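Iron-containing superoxide dismutase B2 (Trypanosoma brucei, PDB 3ESF) probably converts superoxide into hydrogen peroxide and dioxygen, using an iron(III) ion bound by the protein. Local coordinates at residues G93-A98 with D189-Q194; T114-G119 with L137-T142; G146-L149 with K155-L158. The protein carries 1 engineered substitution. All coordinates share one frame; numbering follows the deposited sequence.

Interaction 1. Residues G93-A98 with D189-Q194; sequences GKLAEA and DHAENQ
Leu95 points from helix 93-103 at helix 188-196 and lays one methyl branch against Ala191. Its CD2 approaches the CB of Ala191 to 3.6 Å. The same methyl also sits over the helix backbone, 3.8 Å from the N of Glu192. A chi1 of -172° puts CG of Leu95 anti to the backbone N and carries CD2 to Ala191. Ala191 answers with a CB that points toward Leu95. Glu192 leaves its helix beside this pair. Its chain is extended through CG and CD, and CG passes 4.5 Å from the CB of Leu95. The carboxylate then lies near the Gly93-Lys94 backbone. The Lys94 side chain sets out toward helix 188-196 and then turns off. The axes of the two segments come within 9.2 Å and cross at 80°, so the contact is confined to a small patch. Leu95 also touches Trp188 and Phe195, both of helix 188-196, and so packs along more of that helix. The chemistry is mainly apolar packing by Leu95 and Ala191. The aliphatic part of Glu192 lies beside it, and its OE2 is 4.4 Å from the backbone N of Lys94, too far for a hydrogen bond.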
loop_
_atom_site.group_PDB
_atom_site.type_symbol
_atom_site.label_atom_id
_atom_site.label_comp_id
_atom_site.label_asym_id
_atom_site.label_seq_id
_atom_site.Cartn_x
_atom_site.Cartn_y
_atom_site.Cartn_z
ATOM N N GLY A 93 20.414 -11.374 26.985
ATOM C CA GLY A 93 19.715 -11.166 28.251
ATOM C C GLY A 93 18.253 -11.577 28.242
ATOM O O GLY A 93 17.887 -12.628 27.686
ATOM N N LYS A 94 17.434 -10.725 28.860
ATOM C CA LYS A 94 16.018 -10.999 29.148
ATOM C C LYS A 94 15.182 -11.229 27.920
ATOM O O LYS A 94 14.360 -12.153 27.883
ATOM C CB LYS A 94 15.430 -9.832 29.931
ATOM C CG LYS A 94 15.930 -9.762 31.342
ATOM C CD LYS A 94 15.974 -8.325 31.823
ATOM C CE LYS A 94 16.476 -8.250 33.247
ATOM N NZ LYS A 94 15.401 -8.636 34.198
ATOM N N LEU A 95 15.362 -10.364 26.927
ATOM C CA LEU A 95 14.640 -10.484 25.696
ATOM C C LEU A 95 14.968 -11.762 24.905
ATOM O O LEU A 95 14.071 -12.383 24.333
ATOM C CB LEU A 95 14.854 -9.231 24.824
ATOM C CG LEU A 95 13.963 -9.208 23.600
ATOM C CD1 LEU A 95 12.490 -9.250 24.027
ATOM C CD2 LEU A 95 14.281 -7.999 22.709
ATOM N N ALA A 96 16.245 -12.143 24.882
ATOM C CA ALA A 96 16.702 -13.304 24.125
ATOM C C ALA A 96 16.110 -14.571 24.711
ATOM O O ALA A 96 15.696 -15.466 23.975
ATOM C CB ALA A 96 18.225 -13.378 24.125
ATOM N N GLU A 97 16.061 -14.630 26.038
ATOM C CA GLU A 97 15.450 -15.739 26.741
ATOM C C GLU A 97 13.939 -15.793 26.500
ATOM O O GLU A 97 13.377 -16.871 26.303
ATOM C CB GLU A 97 15.753 -15.631 28.234
ATOM C CG GLU A 97 16.023 -16.954 28.909
ATOM C CD GLU A 97 17.046 -17.800 28.157
ATOM O OE1 GLU A 97 16.633 -18.825 27.575
ATOM O OE2 GLU A 97 18.248 -17.431 28.134
ATOM N N ALA A 98 13.295 -14.628 26.517
ATOM C CA ALA A 98 11.856 -14.535 26.304
ATOM C C ALA A 98 11.479 -14.971 24.874
ATOM O O ALA A 98 10.451 -15.602 24.675
ATOM C CB ALA A 98 11.377 -13.141 26.596
ATOM N N ASP A 189 18.445 -2.912 21.642
ATOM C CA ASP A 189 18.447 -1.989 22.804
ATOM C C ASP A 189 17.035 -1.443 23.066
ATOM O O ASP A 189 16.548 -1.500 24.196
ATOM C CB ASP A 189 19.423 -0.806 22.610
ATOM C CG ASP A 189 20.856 -1.236 22.273
ATOM O OD1 ASP A 189 21.115 -2.464 22.106
ATOM O OD2 ASP A 189 21.739 -0.327 22.189
ATOM N N HIS A 190 16.409 -0.920 22.014
ATOM C CA HIS A 190 15.030 -0.418 22.045
ATOM C C HIS A 190 14.030 -1.526 22.369
ATOM O O HIS A 190 13.151 -1.334 23.199
ATOM C CB HIS A 190 14.671 0.242 20.710
ATOM C CG HIS A 190 13.230 0.648 20.609
ATOM N ND1 HIS A 190 12.297 -0.067 19.888
ATOM C CD2 HIS A 190 12.564 1.691 21.158
ATOM C CE1 HIS A 190 11.120 0.524 19.993
ATOM N NE2 HIS A 190 11.258 1.593 20.761
ATOM N N ALA A 191 14.184 -2.673 21.716
ATOM C CA ALA A 191 13.306 -3.816 21.932
ATOM C C ALA A 191 13.354 -4.305 23.396
ATOM O O ALA A 191 12.311 -4.549 24.008
ATOM C CB ALA A 191 13.661 -4.941 20.959
ATOM N N GLU A 192 14.567 -4.432 23.939
ATOM C CA GLU A 192 14.779 -4.823 25.339
ATOM C C GLU A 192 14.140 -3.870 26.354
ATOM O O GLU A 192 13.509 -4.315 27.310
ATOM C CB GLU A 192 16.263 -4.911 25.645
ATOM C CG GLU A 192 16.578 -5.668 26.896
ATOM C CD GLU A 192 18.069 -5.770 27.091
ATOM O OE1 GLU A 192 18.720 -4.698 27.199
ATOM O OE2 GLU A 192 18.584 -6.910 27.109
ATOM N N ASN A 193 14.335 -2.572 26.138
ATOM C CA ASN A 193 13.700 -1.547 26.952
ATOM C C ASN A 193 12.151 -1.569 26.868
ATOM O O ASN A 193 11.478 -1.421 27.892
ATOM C CB ASN A 193 14.275 -0.157 26.633
ATOM C CG ASN A 193 15.705 0.064 27.209
ATOM O OD1 ASN A 193 16.274 -0.757 27.978
ATOM N ND2 ASN A 193 16.283 1.208 26.842
ATOM N N GLN A 194 11.608 -1.788 25.674
ATOM C CA GLN A 194 10.149 -1.974 25.507
ATOM C C GLN A 194 9.659 -3.187 26.305
ATOM O O GLN A 194 8.664 -3.098 27.044
ATOM C CB GLN A 194 9.764 -2.109 24.029
ATOM C CG GLN A 194 10.090 -0.876 23.152
ATOM C CD GLN A 194 9.827 0.437 23.874
ATOM O OE1 GLN A 194 8.678 0.796 24.111
ATOM N NE2 GLN A 194 10.907 1.138 24.274
#

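Interaction 2. Residues T114-G119 with L137-T142; sequences TNAAVG and LKVFQT
Ala116 of helix 106-119 packs its methyl group between two side chains of strand 137-143, Val139 and Gln141. These two residues alternate with Phe140 along the strand. Both point toward the helix, while Phe140 points away from it.

The apolar part is a single methyl-to-methyl contact. Ala116 CB meets Val139 CG1 at 3.7 Å. CG1 is the branch that lies anti to the backbone N of Val139 (chi1 -179°). Helix and strand are closely spaced here, with 6.9 Å between the CA atoms of Ala116 and Gln141 and only a methyl on the helix side.

The second part is packing of a polar side chain on an apolar one. Gln141 reaches across to the helix with its chain extended beyond CG, and its amide lies beside Ala116. NE2 lies 3.6 Å from Ala116 CB, and CG of Gln141 is 3.9 Å from the same methyl. The amide oxygen OE1 is 3.6 Å from Ala116 O. Both are acceptors, so this approach is not a bond. The OE1 of Gln141 is instead hydrogen-bonded to His120 ND1, just beyond the end of the segment 114-119. That bond probably holds the amide in its place beside the helix.

No polar bond joins the two segments directly. The buried surface is modest, 138 Å² in all. Gln141 covers Ala116 through CG, CD and NE2.

Around the contact, Ala117 points away from the strand segment and touches Ala126 of strand 124-131 and Val179 of helix 175-185. Val139 also touches Phe103 of helix 93-103. The strand itself is an outer strand of the sheet within this chain, and it pairs with strand 124-131 through Lys138, Phe140 and Thr142. Helix 106-119 here lies against the outer strand of the sheet in the C-terminal domain.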
loop_
_atom_site.group_PDB
_atom_site.type_symbol
_atom_site.label_atom_id
_atom_site.label_comp_id
_atom_site.label_asym_id
_atom_site.label_seq_id
_atom_site.Cartn_x
_atom_site.Cartn_y
_atom_site.Cartn_z
ATOM N N THR A 114 9.987 -12.624 9.436
ATOM C CA THR A 114 10.274 -12.460 8.003
ATOM C C THR A 114 9.050 -12.837 7.165
ATOM O O THR A 114 8.657 -12.093 6.245
ATOM C CB THR A 114 11.506 -13.289 7.574
ATOM O OG1 THR A 114 12.629 -12.970 8.417
ATOM C CG2 THR A 114 11.866 -13.064 6.122
ATOM N N ASN A 115 8.419 -13.962 7.499
ATOM C CA ASN A 115 7.293 -14.486 6.708
ATOM C C ASN A 115 6.125 -13.496 6.764
ATOM O O ASN A 115 5.454 -13.233 5.753
ATOM C CB ASN A 115 6.896 -15.915 7.169
ATOM C CG ASN A 115 7.810 -17.027 6.593
ATOM O OD1 ASN A 115 7.724 -18.195 7.005
ATOM N ND2 ASN A 115 8.676 -16.677 5.668
ATOM N N ALA A 116 5.924 -12.895 7.944
ATOM C CA ALA A 116 4.875 -11.871 8.142
ATOM C C ALA A 116 5.157 -10.573 7.368
ATOM O O ALA A 116 4.258 -10.011 6.749
ATOM C CB ALA A 116 4.727 -11.544 9.659
ATOM N N ALA A 117 6.395 -10.087 7.457
ATOM C CA ALA A 117 6.799 -8.845 6.794
ATOM C C ALA A 117 6.790 -8.984 5.253
ATOM O O ALA A 117 6.345 -8.091 4.557
ATOM C CB ALA A 117 8.204 -8.374 7.292
ATOM N N VAL A 118 7.289 -10.107 4.752
ATOM C CA VAL A 118 7.401 -10.348 3.308
ATOM C C VAL A 118 6.037 -10.708 2.761
ATOM O O VAL A 118 5.664 -10.290 1.666
ATOM C CB VAL A 118 8.458 -11.428 3.007
ATOM C CG1 VAL A 118 8.360 -11.943 1.555
ATOM C CG2 VAL A 118 9.860 -10.876 3.282
ATOM N N GLY A 119 5.264 -11.431 3.552
ATOM C CA GLY A 119 3.961 -11.888 3.079
ATOM C C GLY A 119 2.836 -10.878 3.168
ATOM O O GLY A 119 1.800 -11.087 2.550
ATOM N N LEU A 137 5.457 -13.494 23.928
ATOM C CA LEU A 137 5.747 -12.678 22.753
ATOM C C LEU A 137 5.118 -13.339 21.528
ATOM O O LEU A 137 5.080 -14.582 21.431
ATOM C CB LEU A 137 7.258 -12.616 22.536
ATOM C CG LEU A 137 8.195 -11.485 22.932
ATOM C CD1 LEU A 137 7.626 -10.506 23.961
ATOM C CD2 LEU A 137 9.492 -12.109 23.385
ATOM N N LYS A 138 4.655 -12.516 20.592
ATOM C CA LYS A 138 4.123 -13.025 19.336
ATOM C C LYS A 138 4.459 -12.097 18.165
ATOM O O LYS A 138 4.682 -10.909 18.352
ATOM C CB LYS A 138 2.620 -13.306 19.460
ATOM C CG LYS A 138 1.708 -12.123 19.640
ATOM C CD LYS A 138 0.223 -12.583 19.583
ATOM C CE LYS A 138 -0.739 -11.411 19.795
ATOM N NZ LYS A 138 -2.167 -11.700 19.429
ATOM N N VAL A 139 4.511 -12.661 16.964
ATOM C CA VAL A 139 4.521 -11.848 15.742
ATOM C C VAL A 139 3.073 -11.451 15.416
ATOM O O VAL A 139 2.150 -12.250 15.567
ATOM C CB VAL A 139 5.145 -12.601 14.569
ATOM C CG1 VAL A 139 5.154 -11.719 13.339
ATOM C CG2 VAL A 139 6.580 -13.083 14.920
ATOM N N PHE A 140 2.884 -10.199 15.000
ATOM C CA PHE A 140 1.556 -9.636 14.877
ATOM C C PHE A 140 1.592 -8.652 13.718
ATOM O O PHE A 140 2.509 -7.842 13.618
ATOM C CB PHE A 140 1.197 -8.940 16.193
ATOM C CG PHE A 140 -0.156 -8.294 16.218
ATOM C CD1 PHE A 140 -1.304 -9.046 16.408
ATOM C CD2 PHE A 140 -0.277 -6.900 16.081
ATOM C CE1 PHE A 140 -2.546 -8.438 16.445
ATOM C CE2 PHE A 140 -1.522 -6.285 16.123
ATOM C CZ PHE A 140 -2.653 -7.039 16.304
ATOM N N GLN A 141 0.640 -8.762 12.799
ATOM C CA GLN A 141 0.590 -7.813 11.683
ATOM C C GLN A 141 -0.537 -6.785 11.886
ATOM O O GLN A 141 -1.586 -7.088 12.444
ATOM C CB GLN A 141 0.358 -8.560 10.356
ATOM C CG GLN A 141 1.471 -9.507 10.008
ATOM C CD GLN A 141 1.136 -10.396 8.831
ATOM O OE1 GLN A 141 0.821 -9.926 7.731
ATOM N NE2 GLN A 141 1.223 -11.696 9.049
ATOM N N THR A 142 -0.321 -5.570 11.404
ATOM C CA THR A 142 -1.436 -4.657 11.185
ATOM C C THR A 142 -1.443 -4.210 9.723
ATOM O O THR A 142 -0.398 -4.179 9.060
ATOM C CB THR A 142 -1.391 -3.445 12.119
ATOM O OG1 THR A 142 -0.176 -2.709 11.915
ATOM C CG2 THR A 142 -1.479 -3.887 13.585
#

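Interaction 3. Residues G146-L149 with K155-L158; sequences GCPL and KPIL
Pro156 of strand 154-161 is met by Pro148 and Leu149, which form part of a 3-10 turn in the connection leading to that strand. Both touch its ring, but at different atoms.

The first kind of contact is proline on proline. Pro148 CG sits over one face of the Pro156 ring and is nearest to Pro156 CB, at 4.0 Å. The two rings are tilted against each other. The CB of each proline points toward the other segment. Their CA atoms are 6.7 Å apart.

The second kind is a branched chain on a ring. Leu149 CD2 comes in at the CD edge, 3.9 Å from Pro156 CD and 4.2 Å from Pro156 CG. The leucine side chain runs at about a right angle to the proline. Its CB does not point straight at the strand, but its end comes nearer. This follows from CG lying beside the backbone N and anti to the carbonyl carbon (chi1 -58°).

The contact is purely apolar. The proline nitrogens have no hydrogen to donate, and no polar group of either segment bonds across. Polar bonds lie around it. Gly146 O accepts from Thr142 OG1 and Asn75 ND2, and Cys147 O is bonded to Thr150 OG1.

Aromatic rings complete the surroundings. Trp127 of strand 124-131 touches both prolines, while Phe74 and Phe78 of helix 64-81 touch Leu149 and Pro156 respectively.

Past Pro156, Ile157 and Leu158 both face Leu128, which is a classic beta bulge. In the antiparallel sheet of this iron/manganese superoxide dismutase C-terminal domain, strands 137-143 and 154-161 are the outer strands and flank 124-131. The connection therefore crosses past the central strand and is not a hairpin between neighbours.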
loop_
_atom_site.group_PDB
_atom_site.type_symbol
_atom_site.label_atom_id
_atom_site.label_comp_id
_atom_site.label_asym_id
_atom_site.label_seq_id
_atom_site.Cartn_x
_atom_site.Cartn_y
_atom_site.Cartn_z
ATOM N N GLY A 146 -3.250 0.343 11.056
ATOM C CA GLY A 146 -3.563 -0.445 12.264
ATOM C C GLY A 146 -2.426 -0.389 13.267
ATOM O O GLY A 146 -1.255 -0.364 12.901
ATOM N N CYS A 147 -2.774 -0.388 14.544
ATOM C CA CYS A 147 -1.797 -0.219 15.606
ATOM C C CYS A 147 -2.160 -1.163 16.759
ATOM O O CYS A 147 -3.324 -1.182 17.198
ATOM C CB CYS A 147 -1.766 1.251 16.080
ATOM S SG CYS A 147 -0.534 1.644 17.348
ATOM N N PRO A 148 -1.170 -1.923 17.279
ATOM C CA PRO A 148 -1.448 -2.885 18.376
ATOM C C PRO A 148 -2.026 -2.240 19.654
ATOM O O PRO A 148 -2.595 -2.949 20.480
ATOM C CB PRO A 148 -0.084 -3.549 18.637
ATOM C CG PRO A 148 0.919 -2.596 18.086
ATOM C CD PRO A 148 0.252 -1.931 16.899
ATOM N N LEU A 149 -1.871 -0.919 19.800
ATOM C CA LEU A 149 -2.437 -0.181 20.953
ATOM C C LEU A 149 -3.965 -0.219 21.043
ATOM O O LEU A 149 -4.513 0.016 22.115
ATOM C CB LEU A 149 -1.969 1.287 21.003
ATOM C CG LEU A 149 -0.491 1.645 21.079
ATOM C CD1 LEU A 149 -0.362 3.147 21.390
ATOM C CD2 LEU A 149 0.238 0.773 22.083
ATOM N N LYS A 155 1.574 -5.000 23.826
ATOM C CA LYS A 155 2.624 -4.015 24.037
ATOM C C LYS A 155 3.614 -4.189 22.896
ATOM O O LYS A 155 4.175 -5.255 22.734
ATOM C CB LYS A 155 3.287 -4.243 25.409
ATOM C CG LYS A 155 4.523 -3.381 25.666
ATOM C CD LYS A 155 5.015 -3.523 27.123
ATOM C CE LYS A 155 5.883 -4.737 27.332
ATOM N NZ LYS A 155 6.635 -4.618 28.627
ATOM N N PRO A 156 3.764 -3.157 22.048
ATOM C CA PRO A 156 4.691 -3.300 20.944
ATOM C C PRO A 156 6.144 -3.307 21.437
ATOM O O PRO A 156 6.483 -2.629 22.406
ATOM C CB PRO A 156 4.391 -2.080 20.064
ATOM C CG PRO A 156 3.830 -1.082 20.981
ATOM C CD PRO A 156 3.096 -1.842 22.046
ATOM N N ILE A 157 6.963 -4.107 20.752
ATOM C CA ILE A 157 8.373 -4.297 21.082
ATOM C C ILE A 157 9.194 -3.786 19.897
ATOM O O ILE A 157 10.115 -3.004 20.064
ATOM C CB ILE A 157 8.693 -5.808 21.364
ATOM C CG1 ILE A 157 7.874 -6.367 22.551
ATOM C CG2 ILE A 157 10.204 -6.044 21.492
ATOM C CD1 ILE A 157 7.968 -5.566 23.886
ATOM N N LEU A 158 8.847 -4.238 18.696
ATOM C CA LEU A 158 9.532 -3.817 17.467
ATOM C C LEU A 158 8.541 -3.698 16.325
ATOM O O LEU A 158 7.528 -4.386 16.318
ATOM C CB LEU A 158 10.602 -4.841 17.043
ATOM C CG LEU A 158 11.974 -5.013 17.693
ATOM C CD1 LEU A 158 12.577 -6.305 17.228
ATOM C CD2 LEU A 158 12.929 -3.835 17.428
#

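Overall arrangement
All three contacts lie in the C-terminal domain. Interactions 2 and 3 follow each other along the chain inside the span closed by interaction 1. Interaction 1 joins interaction 2 where Leu95 CD1 lies 4.2 Å from Leu137 CD2. It meets interaction 3 where Lys155 NZ lies 3.0 Å from Gln194 O, and where Ala191 CB packs against Leu158 CG at 3.7 Å. Interactions 2 and 3 share the sheet and meet at Phe140 CE2 and Pro148 CB, 4.0 Å apart. The iron(III) ion is bound by His28, His76, Asp161 and His165. The side chain of Pro148 is about 14 Å from the bound iron(III) ion. The side chain of Gln141 is about 11 Å from that of Asp161.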